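Local structure of aldehyde dehydrogenase (4O6R) at residues I28-P33 with T185-L190; D81-N86 with L108-T113; A89-E94 with H100-S105; G319-P324 with M328-S333. The protein probably catalyses the NAD(P)+-dependent oxidation of aldehydes and is seen here with adenosine monophosphate bound in its nucleotide pocket. All coordinates share one frame; numbering follows the deposited sequence.

Contact 1 (I28-P33 with T185-L190)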
loop_
_atom_site.group_PDB
_atom_site.type_symbol
_atom_site.label_atom_id
_atom_site.label_comp_id
_atom_site.label_asym_id
_atom_site.label_seq_id
_atom_site.Cartn_x
_atom_site.Cartn_y
_atom_site.Cartn_z
ATOM N N ILE A 28 -30.801 -32.837 -13.223
ATOM C CA ILE A 28 -31.585 -32.177 -12.191
ATOM C C ILE A 28 -32.628 -31.265 -12.839
ATOM O O ILE A 28 -32.319 -30.560 -13.801
ATOM C CB ILE A 28 -30.672 -31.387 -11.271
ATOM C CG1 ILE A 28 -29.894 -32.378 -10.385
ATOM C CG2 ILE A 28 -31.488 -30.445 -10.413
ATOM C CD1 ILE A 28 -28.734 -31.780 -9.618
ATOM N N ASP A 29 -33.858 -31.294 -12.321
ATOM C CA ASP A 29 -34.920 -30.431 -12.849
ATOM C C ASP A 29 -34.765 -29.018 -12.270
ATOM O O ASP A 29 -34.579 -28.867 -11.063
ATOM C CB ASP A 29 -36.314 -30.972 -12.499
ATOM C CG ASP A 29 -36.752 -32.154 -13.356
ATOM O OD1 ASP A 29 -36.003 -32.675 -14.206
ATOM O OD2 ASP A 29 -37.909 -32.570 -13.170
ATOM N N VAL A 30 -34.831 -28.005 -13.136
ATOM C CA VAL A 30 -34.731 -26.609 -12.727
ATOM C C VAL A 30 -36.117 -26.030 -12.825
ATOM O O VAL A 30 -36.743 -26.094 -13.884
ATOM C CB VAL A 30 -33.782 -25.808 -13.609
ATOM C CG1 VAL A 30 -33.764 -24.336 -13.182
ATOM C CG2 VAL A 30 -32.385 -26.419 -13.525
ATOM N N LEU A 31 -36.594 -25.488 -11.717
ATOM C CA LEU A 31 -37.969 -25.028 -11.612
ATOM C C LEU A 31 -38.079 -23.506 -11.726
ATOM O O LEU A 31 -37.156 -22.752 -11.328
ATOM C CB LEU A 31 -38.636 -25.532 -10.318
ATOM C CG LEU A 31 -38.571 -27.045 -10.056
ATOM C CD1 LEU A 31 -39.350 -27.423 -8.807
ATOM C CD2 LEU A 31 -39.124 -27.778 -11.263
ATOM N N ASN A 32 -39.210 -23.082 -12.273
ATOM C CA ASN A 32 -39.621 -21.697 -12.275
ATOM C C ASN A 32 -40.418 -21.437 -11.000
ATOM O O ASN A 32 -41.499 -21.977 -10.841
ATOM C CB ASN A 32 -40.498 -21.432 -13.496
ATOM C CG ASN A 32 -40.962 -19.986 -13.590
ATOM O OD1 ASN A 32 -40.853 -19.214 -12.635
ATOM N ND2 ASN A 32 -41.465 -19.607 -14.773
ATOM N N PRO A 33 -39.898 -20.598 -10.091
ATOM C CA PRO A 33 -40.617 -20.323 -8.835
ATOM C C PRO A 33 -41.929 -19.543 -8.955
ATOM O O PRO A 33 -42.701 -19.511 -8.001
ATOM C CB PRO A 33 -39.600 -19.574 -8.007
ATOM C CG PRO A 33 -38.712 -18.913 -9.006
ATOM C CD PRO A 33 -38.695 -19.772 -10.237
ATOM N N THR A 185 -30.604 -22.766 -9.221
ATOM C CA THR A 185 -30.599 -21.610 -10.118
ATOM C C THR A 185 -29.310 -21.573 -10.939
ATOM O O THR A 185 -28.488 -20.670 -10.764
ATOM C CB THR A 185 -30.663 -20.287 -9.316
ATOM O OG1 THR A 185 -29.548 -20.216 -8.403
ATOM C CG2 THR A 185 -31.945 -20.186 -8.558
ATOM N N PRO A 186 -29.086 -22.583 -11.796
ATOM C CA PRO A 186 -27.764 -22.689 -12.438
ATOM C C PRO A 186 -27.670 -21.974 -13.784
ATOM O O PRO A 186 -26.608 -21.923 -14.385
ATOM C CB PRO A 186 -27.638 -24.190 -12.687
ATOM C CG PRO A 186 -29.043 -24.609 -12.973
ATOM C CD PRO A 186 -29.864 -23.824 -11.965
ATOM N N LEU A 187 -28.782 -21.480 -14.288
ATOM C CA LEU A 187 -28.842 -21.192 -15.725
ATOM C C LEU A 187 -28.010 -19.970 -16.171
ATOM O O LEU A 187 -27.307 -20.024 -17.193
ATOM C CB LEU A 187 -30.286 -21.078 -16.169
ATOM C CG LEU A 187 -31.097 -22.369 -16.000
ATOM C CD1 LEU A 187 -32.535 -22.146 -16.380
ATOM C CD2 LEU A 187 -30.506 -23.499 -16.834
ATOM N N SER A 188 -28.038 -18.894 -15.393
ATOM C CA SER A 188 -27.298 -17.689 -15.773
ATOM C C SER A 188 -25.777 -17.926 -15.720
ATOM O O SER A 188 -25.036 -17.383 -16.539
ATOM C CB SER A 188 -27.767 -16.500 -14.920
ATOM O OG SER A 188 -27.377 -16.676 -13.569
ATOM N N THR A 189 -25.318 -18.797 -14.821
ATOM C CA THR A 189 -23.919 -19.140 -14.711
ATOM C C THR A 189 -23.397 -19.858 -15.954
ATOM O O THR A 189 -22.287 -19.617 -16.421
ATOM C CB THR A 189 -23.692 -20.021 -13.466
ATOM O OG1 THR A 189 -24.112 -19.297 -12.316
ATOM C CG2 THR A 189 -22.220 -20.367 -13.316
ATOM N N LEU A 190 -24.221 -20.747 -16.487
ATOM C CA LEU A 190 -23.903 -21.429 -17.724
ATOM C C LEU A 190 -23.841 -20.429 -18.907
ATOM O O LEU A 190 -23.025 -20.582 -19.800
ATOM C CB LEU A 190 -24.918 -22.551 -17.962
ATOM C CG LEU A 190 -24.902 -23.651 -16.903
ATOM C CD1 LEU A 190 -25.865 -24.758 -17.284
ATOM C CD2 LEU A 190 -23.513 -24.255 -16.778
#
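Val30 divides its two methyl groups between Pro186 and Leu187, and these three side chains make up the close-packed part of the contact. Its CG2 stands 3.8 Å from CG of Pro186, while CD of the same proline lies 3.9 Å from Val30 CG2 and 4.1 Å from Val30 CG1, so the pyrrolidine ring is met by both branches of the valine. The branch CG1, placed anti to the backbone N by a chi1 of 177°, also reaches the leucine: it ends 4.1 Å from CD1 of Leu187, the two side chains approaching tip to tip. All of these encounters are carbon against carbon, and the buried surface is small, 120 Å² summed over both sides. The backbones themselves stay well separated, the closest pair of CA atoms, Val30 and Thr185, being 7.0 Å apart.

The looser side follows from the alternation along the strand. Asp29 and Leu31, the neighbours of Val30, do not touch residues 185-190 and are partly exposed; Asp29 forms a salt bridge with Lys41, and Leu31 lies on Val38 and Tyr370. On the buried side Asp97 of helix 87-98 touches both Val30 and Pro186, and its OD2 accepts from the backbone N of Leu187. Ile42 of strand 37-43 also touches Pro186. The contact lays the antiparallel pair of strands 27-32 and 37-43 against the beginning of helix 187-199, which connects the parallel strands 176-180 and 206-208 in a beta-alpha-beta crossover of the Rossmann-like nucleotide-binding domain of aldehyde dehydrogenases.

Contact 2 (D81-N86 with L108-T113). With NO3 (nitrate ion), chain F.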
loop_
_atom_site.group_PDB
_atom_site.type_symbol
_atom_site.label_atom_id
_atom_site.label_comp_id
_atom_site.label_asym_id
_atom_site.label_seq_id
_atom_site.Cartn_x
_atom_site.Cartn_y
_atom_site.Cartn_z
ATOM N N ASP A 81 -18.170 -6.118 -20.925
ATOM C CA ASP A 81 -18.865 -5.520 -22.067
ATOM C C ASP A 81 -19.877 -6.472 -22.652
ATOM O O ASP A 81 -20.975 -6.058 -23.011
ATOM C CB ASP A 81 -17.883 -5.113 -23.165
ATOM C CG ASP A 81 -17.085 -3.869 -22.812
ATOM O OD1 ASP A 81 -17.499 -3.085 -21.921
ATOM O OD2 ASP A 81 -16.047 -3.658 -23.468
ATOM N N ALA A 82 -19.505 -7.736 -22.780
ATOM C CA ALA A 82 -20.412 -8.751 -23.369
ATOM C C ALA A 82 -21.676 -8.948 -22.504
ATOM O O ALA A 82 -22.798 -9.121 -23.005
ATOM C CB ALA A 82 -19.677 -10.068 -23.539
ATOM N N ILE A 83 -21.487 -8.931 -21.195
ATOM C CA ILE A 83 -22.618 -9.003 -20.274
ATOM C C ILE A 83 -23.565 -7.840 -20.527
ATOM O O ILE A 83 -24.784 -8.040 -20.734
ATOM C CB ILE A 83 -22.142 -9.025 -18.807
ATOM C CG1 ILE A 83 -21.454 -10.360 -18.515
ATOM C CG2 ILE A 83 -23.301 -8.772 -17.841
ATOM C CD1 ILE A 83 -20.599 -10.354 -17.238
ATOM N N GLU A 84 -23.016 -6.631 -20.576
ATOM C CA GLU A 84 -23.838 -5.460 -20.852
ATOM C C GLU A 84 -24.538 -5.543 -22.208
ATOM O O GLU A 84 -25.714 -5.187 -22.307
ATOM C CB GLU A 84 -23.037 -4.171 -20.718
ATOM C CG GLU A 84 -22.755 -3.877 -19.246
ATOM C CD GLU A 84 -21.771 -2.733 -18.988
ATOM O OE1 GLU A 84 -21.135 -2.232 -19.941
ATOM O OE2 GLU A 84 -21.594 -2.379 -17.802
ATOM N N ALA A 85 -23.836 -6.024 -23.233
ATOM C CA ALA A 85 -24.447 -6.233 -24.564
ATOM C C ALA A 85 -25.585 -7.246 -24.539
ATOM O O ALA A 85 -26.423 -7.256 -25.436
ATOM C CB ALA A 85 -23.400 -6.655 -25.582
ATOM N N ASN A 86 -25.595 -8.112 -23.542
ATOM C CA ASN A 86 -26.613 -9.138 -23.376
ATOM C C ASN A 86 -27.529 -8.890 -22.188
ATOM O O ASN A 86 -28.129 -9.831 -21.667
ATOM C CB ASN A 86 -25.932 -10.501 -23.230
ATOM C CG ASN A 86 -25.370 -11.007 -24.541
ATOM O OD1 ASN A 86 -26.120 -11.521 -25.373
ATOM N ND2 ASN A 86 -24.077 -10.817 -24.769
ATOM N N LEU A 108 -30.217 -4.159 -11.338
ATOM C CA LEU A 108 -29.316 -4.536 -10.287
ATOM C C LEU A 108 -28.476 -5.766 -10.632
ATOM O O LEU A 108 -27.245 -5.647 -10.677
ATOM C CB LEU A 108 -30.078 -4.720 -8.959
ATOM C CG LEU A 108 -30.711 -3.446 -8.360
ATOM C CD1 LEU A 108 -31.745 -3.774 -7.299
ATOM C CD2 LEU A 108 -29.646 -2.509 -7.795
ATOM N N ASP A 109 -29.096 -6.931 -10.867
ATOM C CA ASP A 109 -28.339 -8.167 -11.087
ATOM C C ASP A 109 -27.320 -8.033 -12.250
ATOM O O ASP A 109 -26.109 -8.311 -12.082
ATOM C CB ASP A 109 -29.232 -9.390 -11.340
ATOM C CG ASP A 109 -30.112 -9.795 -10.134
ATOM O OD1 ASP A 109 -29.687 -9.656 -8.957
ATOM O OD2 ASP A 109 -31.243 -10.296 -10.383
ATOM N N VAL A 110 -27.783 -7.642 -13.429
ATOM C CA VAL A 110 -26.870 -7.573 -14.555
ATOM C C VAL A 110 -25.793 -6.454 -14.393
ATOM O O VAL A 110 -24.618 -6.745 -14.486
ATOM C CB VAL A 110 -27.621 -7.465 -15.909
ATOM C CG1 VAL A 110 -26.653 -7.239 -17.043
ATOM C CG2 VAL A 110 -28.441 -8.720 -16.163
ATOM N N PRO A 111 -26.189 -5.202 -14.106
ATOM C CA PRO A 111 -25.206 -4.127 -13.937
ATOM C C PRO A 111 -24.160 -4.406 -12.847
ATOM O O PRO A 111 -22.995 -4.107 -13.050
ATOM C CB PRO A 111 -26.069 -2.919 -13.530
ATOM C CG PRO A 111 -27.398 -3.199 -14.130
ATOM C CD PRO A 111 -27.572 -4.692 -14.015
ATOM N N ARG A 112 -24.562 -4.991 -11.725
ATOM C CA ARG A 112 -23.605 -5.248 -10.638
ATOM C C ARG A 112 -22.598 -6.293 -11.068
ATOM O O ARG A 112 -21.425 -6.207 -10.737
ATOM C CB ARG A 112 -24.304 -5.685 -9.350
ATOM C CG ARG A 112 -24.900 -4.555 -8.491
ATOM C CD ARG A 112 -25.976 -5.146 -7.597
ATOM N NE ARG A 112 -26.142 -4.516 -6.309
ATOM C CZ ARG A 112 -26.828 -5.027 -5.281
ATOM N NH1 ARG A 112 -27.421 -6.215 -5.362
ATOM N NH2 ARG A 112 -26.931 -4.333 -4.155
ATOM N N THR A 113 -23.066 -7.291 -11.821
ATOM C CA THR A 113 -22.204 -8.347 -12.340
ATOM C C THR A 113 -21.209 -7.773 -13.320
ATOM O O THR A 113 -20.026 -8.004 -13.188
ATOM C CB THR A 113 -23.040 -9.466 -13.010
ATOM O OG1 THR A 113 -24.020 -9.936 -12.084
ATOM C CG2 THR A 113 -22.180 -10.617 -13.416
HETATM N N NO3 F . -27.651 -7.178 -1.972
HETATM O O1 NO3 F . -26.486 -7.414 -2.307
HETATM O O2 NO3 F . -28.447 -6.302 -2.690
HETATM O O3 NO3 F . -28.218 -7.802 -0.867
HETATM O O HOH W 1 -22.736 -2.143 -15.251
#
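Ile83 meets Val110 and Thr113 with two different branches. From a CB directed toward residues 108-113, the short branch CG2 lies anti to the backbone N and comes 3.8 Å from CG1 of Val110; the same methyl is 4.1 Å from the carbonyl O of Val110. The two side chains run antiparallel alongside each other. The longer branch leaves through CG1, and with chi2 at 164° it extends to put CD1 4.1 Å from CG2 of Thr113, nearly perpendicular to that side chain. Thr113 can offer that methyl because its hydroxyl is turned back to its own helix: OG1 donates to Asp109 O at 2.6 Å, from the face of that carbonyl opposite to Thr113 N. At the polar margin one water donates both to Glu84 OE2 (2.8 Å) and to Pro111 O (3.0 Å), bridging the helices. Farther out, Arg112 presents the edge of its guanidinium to a nitrate, probably from the crystallisation liquor: NH1 and NH2 each stand 2.9 Å from O2, in plane. The arrangement is helix-helix packing of 69-85 against 102-123, with Leu90 of helix 87-98 touching Ile83 and Val110, in the N-terminal helical part of the aldehyde dehydrogenase fold.

Contact 3 (A89-E94 with H100-S105)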
loop_
_atom_site.group_PDB
_atom_site.type_symbol
_atom_site.label_atom_id
_atom_site.label_comp_id
_atom_site.label_asym_id
_atom_site.label_seq_id
_atom_site.Cartn_x
_atom_site.Cartn_y
_atom_site.Cartn_z
ATOM N N ALA A 89 -31.391 -10.329 -22.293
ATOM C CA ALA A 89 -31.467 -11.777 -22.261
ATOM C C ALA A 89 -30.948 -12.372 -20.930
ATOM O O ALA A 89 -31.528 -13.332 -20.429
ATOM C CB ALA A 89 -30.756 -12.397 -23.456
ATOM N N LEU A 90 -29.880 -11.804 -20.356
ATOM C CA LEU A 90 -29.388 -12.265 -19.067
ATOM C C LEU A 90 -30.404 -11.974 -17.956
ATOM O O LEU A 90 -30.637 -12.805 -17.101
ATOM C CB LEU A 90 -28.031 -11.645 -18.700
ATOM C CG LEU A 90 -26.788 -12.266 -19.337
ATOM C CD1 LEU A 90 -25.567 -11.433 -19.104
ATOM C CD2 LEU A 90 -26.530 -13.650 -18.785
ATOM N N ALA A 91 -30.999 -10.790 -18.003
ATOM C CA ALA A 91 -31.989 -10.396 -17.027
ATOM C C ALA A 91 -33.214 -11.325 -17.088
ATOM O O ALA A 91 -33.708 -11.770 -16.050
ATOM C CB ALA A 91 -32.406 -8.951 -17.249
ATOM N N GLN A 92 -33.710 -11.569 -18.301
ATOM C CA GLN A 92 -34.817 -12.485 -18.488
ATOM C C GLN A 92 -34.497 -13.873 -17.936
ATOM O O GLN A 92 -35.334 -14.469 -17.256
ATOM C CB GLN A 92 -35.213 -12.581 -19.960
ATOM C CG GLN A 92 -35.868 -11.326 -20.512
ATOM C CD GLN A 92 -37.300 -11.133 -20.013
ATOM O OE1 GLN A 92 -38.001 -12.095 -19.717
ATOM N NE2 GLN A 92 -37.753 -9.886 -19.984
ATOM N N LEU A 93 -33.307 -14.392 -18.224
ATOM C CA LEU A 93 -32.942 -15.753 -17.795
ATOM C C LEU A 93 -32.826 -15.829 -16.274
ATOM O O LEU A 93 -33.375 -16.743 -15.626
ATOM C CB LEU A 93 -31.642 -16.210 -18.462
ATOM C CG LEU A 93 -31.163 -17.631 -18.170
ATOM C CD1 LEU A 93 -32.189 -18.642 -18.617
ATOM C CD2 LEU A 93 -29.849 -17.908 -18.898
ATOM N N GLU A 94 -32.160 -14.836 -15.696
ATOM C CA GLU A 94 -32.022 -14.747 -14.233
ATOM C C GLU A 94 -33.393 -14.679 -13.541
ATOM O O GLU A 94 -33.646 -15.430 -12.592
ATOM C CB GLU A 94 -31.125 -13.543 -13.837
ATOM C CG GLU A 94 -30.775 -13.432 -12.347
ATOM C CD GLU A 94 -29.754 -14.451 -11.850
ATOM O OE1 GLU A 94 -29.595 -15.530 -12.454
ATOM O OE2 GLU A 94 -29.117 -14.198 -10.791
ATOM N N HIS A 100 -36.472 -13.313 -9.234
ATOM C CA HIS A 100 -36.234 -11.892 -9.051
ATOM C C HIS A 100 -37.096 -11.137 -10.038
ATOM O O HIS A 100 -37.136 -11.527 -11.200
ATOM C CB HIS A 100 -34.806 -11.527 -9.356
ATOM C CG HIS A 100 -33.793 -12.178 -8.465
ATOM N ND1 HIS A 100 -32.443 -11.917 -8.572
ATOM C CD2 HIS A 100 -33.919 -13.121 -7.504
ATOM C CE1 HIS A 100 -31.780 -12.653 -7.702
ATOM N NE2 HIS A 100 -32.653 -13.384 -7.026
ATOM N N PRO A 101 -37.777 -10.067 -9.597
ATOM C CA PRO A 101 -38.495 -9.225 -10.565
ATOM C C PRO A 101 -37.580 -8.781 -11.718
ATOM O O PRO A 101 -36.429 -8.402 -11.506
ATOM C CB PRO A 101 -38.927 -8.025 -9.723
ATOM C CG PRO A 101 -39.113 -8.604 -8.337
ATOM C CD PRO A 101 -38.057 -9.661 -8.205
ATOM N N ILE A 102 -38.095 -8.818 -12.935
ATOM C CA ILE A 102 -37.340 -8.379 -14.112
ATOM C C ILE A 102 -36.791 -6.969 -13.940
ATOM O O ILE A 102 -35.711 -6.660 -14.399
ATOM C CB ILE A 102 -38.204 -8.529 -15.399
ATOM C CG1 ILE A 102 -37.405 -8.233 -16.681
ATOM C CG2 ILE A 102 -39.442 -7.656 -15.324
ATOM C CD1 ILE A 102 -36.230 -9.162 -16.967
ATOM N N ARG A 103 -37.507 -6.108 -13.233
ATOM C CA ARG A 103 -36.964 -4.789 -13.014
ATOM C C ARG A 103 -35.642 -4.825 -12.197
ATOM O O ARG A 103 -34.762 -4.003 -12.443
ATOM C CB ARG A 103 -38.016 -3.865 -12.402
ATOM C CG ARG A 103 -38.301 -4.111 -10.939
ATOM C CD ARG A 103 -39.317 -3.109 -10.447
ATOM N NE ARG A 103 -39.127 -2.873 -9.033
ATOM C CZ ARG A 103 -39.560 -1.809 -8.367
ATOM N NH1 ARG A 103 -40.312 -0.881 -8.969
ATOM N NH2 ARG A 103 -39.289 -1.709 -7.061
ATOM N N ASP A 104 -35.518 -5.787 -11.278
ATOM C CA ASP A 104 -34.327 -5.943 -10.423
ATOM C C ASP A 104 -33.188 -6.635 -11.187
ATOM O O ASP A 104 -32.003 -6.275 -11.040
ATOM C CB ASP A 104 -34.597 -6.823 -9.185
ATOM C CG ASP A 104 -35.467 -6.161 -8.127
ATOM O OD1 ASP A 104 -35.638 -4.928 -8.109
ATOM O OD2 ASP A 104 -35.978 -6.938 -7.260
ATOM N N SER A 105 -33.514 -7.638 -11.995
ATOM C CA SER A 105 -32.464 -8.280 -12.763
ATOM C C SER A 105 -31.910 -7.306 -13.804
ATOM O O SER A 105 -30.731 -7.318 -14.055
ATOM C CB SER A 105 -32.892 -9.608 -13.368
ATOM O OG SER A 105 -34.012 -9.436 -14.177
#
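The contact belongs to the junction of two consecutive helices, 87-98 and 102-123, joined by a short turn, and Ala91 and Ser105 mark their closest approach, with CA atoms 4.8 Å apart. A chi1 of 57° sets the Ser105 hydroxyl over its own backbone, which places OG 3.0 Å from the carbonyl O of Ala91 and 3.5 Å from its CB. Ser95 OG is a further polar partner of the same hydroxyl. Next to it the tip of Ile102 wedges against helix 87-98: CD1 lies 3.8 Å from Ala91 CB, and chi2 of 63° turns it toward Gln92, where NE2 is 3.5 Å away. That NE2 is also hydrogen-bonded to Glu88 OE2, one turn earlier in the same helix, and lies over the isoleucine tip.

The connection is short enough for the first turn of helix 102-123 to pack against helix 87-98; here the carbonyl of Pro101 receives the backbone N of both Asp104 and Ser105. At the far margin Glu94 OE2 approaches His100 obliquely, 4.4 Å from CE1. The carboxylate is committed elsewhere, OE1 to Ser188 OG and OE2 to Leu160 N, and the imidazole gives its ND1 to Asp109 OD2. Beyond the junction, Arg103 NH2 is hydrogen-bonded to the carbonyl O of His493 of a third subunit.

Contact 4 (G319-P324 with M328-S333)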
loop_
_atom_site.group_PDB
_atom_site.type_symbol
_atom_site.label_atom_id
_atom_site.label_comp_id
_atom_site.label_asym_id
_atom_site.label_seq_id
_atom_site.Cartn_x
_atom_site.Cartn_y
_atom_site.Cartn_z
ATOM N N GLY A 319 -45.984 -10.244 -7.547
ATOM C CA GLY A 319 -46.468 -10.902 -8.749
ATOM C C GLY A 319 -45.424 -11.545 -9.633
ATOM O O GLY A 319 -44.308 -11.799 -9.200
ATOM N N ASN A 320 -45.837 -11.849 -10.867
ATOM C CA ASN A 320 -44.985 -12.510 -11.846
ATOM C C ASN A 320 -43.687 -11.737 -12.045
ATOM O O ASN A 320 -43.738 -10.547 -12.372
ATOM C CB ASN A 320 -45.715 -12.618 -13.184
ATOM C CG ASN A 320 -45.073 -13.609 -14.118
ATOM O OD1 ASN A 320 -43.860 -13.817 -14.106
ATOM N ND2 ASN A 320 -45.897 -14.238 -14.951
ATOM N N PRO A 321 -42.525 -12.411 -11.860
ATOM C CA PRO A 321 -41.230 -11.779 -12.085
ATOM C C PRO A 321 -41.105 -11.165 -13.475
ATOM O O PRO A 321 -40.439 -10.147 -13.637
ATOM C CB PRO A 321 -40.247 -12.943 -11.956
ATOM C CG PRO A 321 -40.908 -13.882 -11.034
ATOM C CD PRO A 321 -42.362 -13.795 -11.371
ATOM N N LEU A 322 -41.754 -11.756 -14.472
ATOM C CA LEU A 322 -41.603 -11.237 -15.830
ATOM C C LEU A 322 -42.365 -9.934 -16.127
ATOM O O LEU A 322 -42.125 -9.301 -17.138
ATOM C CB LEU A 322 -41.895 -12.337 -16.844
ATOM C CG LEU A 322 -40.921 -13.533 -16.733
ATOM C CD1 LEU A 322 -40.981 -14.447 -17.947
ATOM C CD2 LEU A 322 -39.465 -13.144 -16.483
ATOM N N ASP A 323 -43.250 -9.519 -15.223
ATOM C CA ASP A 323 -43.986 -8.258 -15.335
ATOM C C ASP A 323 -43.154 -7.087 -14.757
ATOM O O ASP A 323 -42.828 -7.094 -13.570
ATOM C CB ASP A 323 -45.313 -8.406 -14.576
ATOM C CG ASP A 323 -46.252 -7.217 -14.758
ATOM O OD1 ASP A 323 -45.819 -6.106 -15.107
ATOM O OD2 ASP A 323 -47.460 -7.424 -14.549
ATOM N N PRO A 324 -42.808 -6.087 -15.593
ATOM C CA PRO A 324 -42.004 -4.939 -15.160
ATOM C C PRO A 324 -42.636 -4.094 -14.055
ATOM O O PRO A 324 -41.935 -3.319 -13.401
ATOM C CB PRO A 324 -41.818 -4.090 -16.427
ATOM C CG PRO A 324 -42.570 -4.768 -17.514
ATOM C CD PRO A 324 -43.174 -6.041 -17.019
ATOM N N MET A 328 -42.051 -7.242 -6.044
ATOM C CA MET A 328 -41.561 -8.385 -5.294
ATOM C C MET A 328 -42.036 -9.682 -5.945
ATOM O O MET A 328 -43.196 -9.852 -6.230
ATOM C CB MET A 328 -42.020 -8.343 -3.836
ATOM C CG MET A 328 -41.519 -9.549 -3.030
ATOM S SD MET A 328 -41.921 -9.562 -1.245
ATOM C CE MET A 328 -40.670 -8.481 -0.751
ATOM N N GLY A 329 -41.099 -10.591 -6.181
ATOM C CA GLY A 329 -41.419 -11.878 -6.750
ATOM C C GLY A 329 -41.589 -12.943 -5.701
ATOM O O GLY A 329 -41.701 -12.660 -4.498
ATOM N N PRO A 330 -41.594 -14.189 -6.144
ATOM C CA PRO A 330 -41.706 -15.281 -5.217
ATOM C C PRO A 330 -40.361 -15.595 -4.610
ATOM O O PRO A 330 -39.343 -15.120 -5.114
ATOM C CB PRO A 330 -42.149 -16.439 -6.118
ATOM C CG PRO A 330 -41.491 -16.142 -7.414
ATOM C CD PRO A 330 -41.490 -14.653 -7.536
ATOM N N LEU A 331 -40.358 -16.427 -3.576
ATOM C CA LEU A 331 -39.121 -17.027 -3.083
ATOM C C LEU A 331 -38.602 -18.046 -4.086
ATOM O O LEU A 331 -39.337 -18.507 -4.947
ATOM C CB LEU A 331 -39.342 -17.691 -1.735
ATOM C CG LEU A 331 -39.965 -16.796 -0.665
ATOM C CD1 LEU A 331 -39.924 -17.464 0.693
ATOM C CD2 LEU A 331 -39.261 -15.470 -0.583
ATOM N N THR A 332 -37.325 -18.377 -3.999
ATOM C CA THR A 332 -36.697 -19.164 -5.051
ATOM C C THR A 332 -37.110 -20.679 -5.035
ATOM O O THR A 332 -37.107 -21.342 -6.083
ATOM C CB THR A 332 -35.168 -18.952 -5.034
ATOM O OG1 THR A 332 -34.862 -17.572 -5.337
ATOM C CG2 THR A 332 -34.496 -19.802 -6.032
ATOM N N SER A 333 -37.485 -21.224 -3.880
ATOM C CA SER A 333 -37.841 -22.637 -3.814
ATOM C C SER A 333 -38.974 -22.907 -2.862
ATOM O O SER A 333 -39.169 -22.174 -1.886
ATOM C CB SER A 333 -36.638 -23.474 -3.384
ATOM O OG SER A 333 -36.430 -23.323 -1.992
#
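Gly319 is almost fully extended (phi 173°, psi -164°), and this conformation leaves its N-H and C=O pointing the same way, the first to Met328 and the second to Gly329. Gly319 N donates to Met328 O over 3.1 Å with an N-H...O angle of 157°, the donor lying nearly straight ahead of the carbonyl. On the same edge of the extended residue, Gly319 O comes 3.8 Å from CA of Gly329. The hydrogen bond ties the two loop segments together, whereas the approach to Gly329 is a van der Waals contact.

The remaining contact is made by two prolines. The rings of Pro321 and Pro330 cross each other obliquely: CG of Pro321 is 3.6 Å from CD of Pro330, and CD of Pro321 is 4.0 Å from that same Pro330 atom. Thus a single ring carbon of Pro330 takes both approaches. The position of Pro321 is set by a compact turn. Asn320 OD1 accepts from Leu322 N at 3.0 Å, an Asx turn in which the donor stands above the plane of the amide carbonyl, and Asp323 N reaches Asn320 O at 3.1 Å, closing a type I beta turn from Asn320 to Asp323 that overlaps the Asx turn. Tyr371 touches both prolines from a further loop, and Gln285 OE1 accepts from the backbone N of Gly329.

Both segments belong to the connection between helices 302-315 and 334-349. Ser333 OG caps helix 334-349 through the backbone N of His336, and Leu331 lies on His336 and Val340 of that helix. Leu322 rests on Gln92 and Ser95 of helix 87-98, while Pro321 makes a backbone hydrogen bond with Ile102, where helix 102-123 begins.

Contact 3 touches each of the other three, its centre 10 to 13 Å from theirs. It shares helix 102-123 with contact 2, where Asp109 N stands 3.0 Å from Asp104 O, a probable hydrogen bond. Contact 1 meets it by packing, Leu187 O lying 3.7 Å from Leu93 CD2, and contact 4 does so with Gly329 N, 3.5 Å from Pro101 CG. Contacts 1 and 4 also touch, Thr185 CG2 lying 3.6 Å from Thr332 CG2, whereas contact 2 stays clear of both, its nearest atoms about 8 Å from contact 1 and about 10 Å from contact 4. Contact 1 approaches the nucleotide pocket: the Pro186 side chain is about 9 Å from the bound adenosine monophosphate, against about 13 Å for that of Glu94.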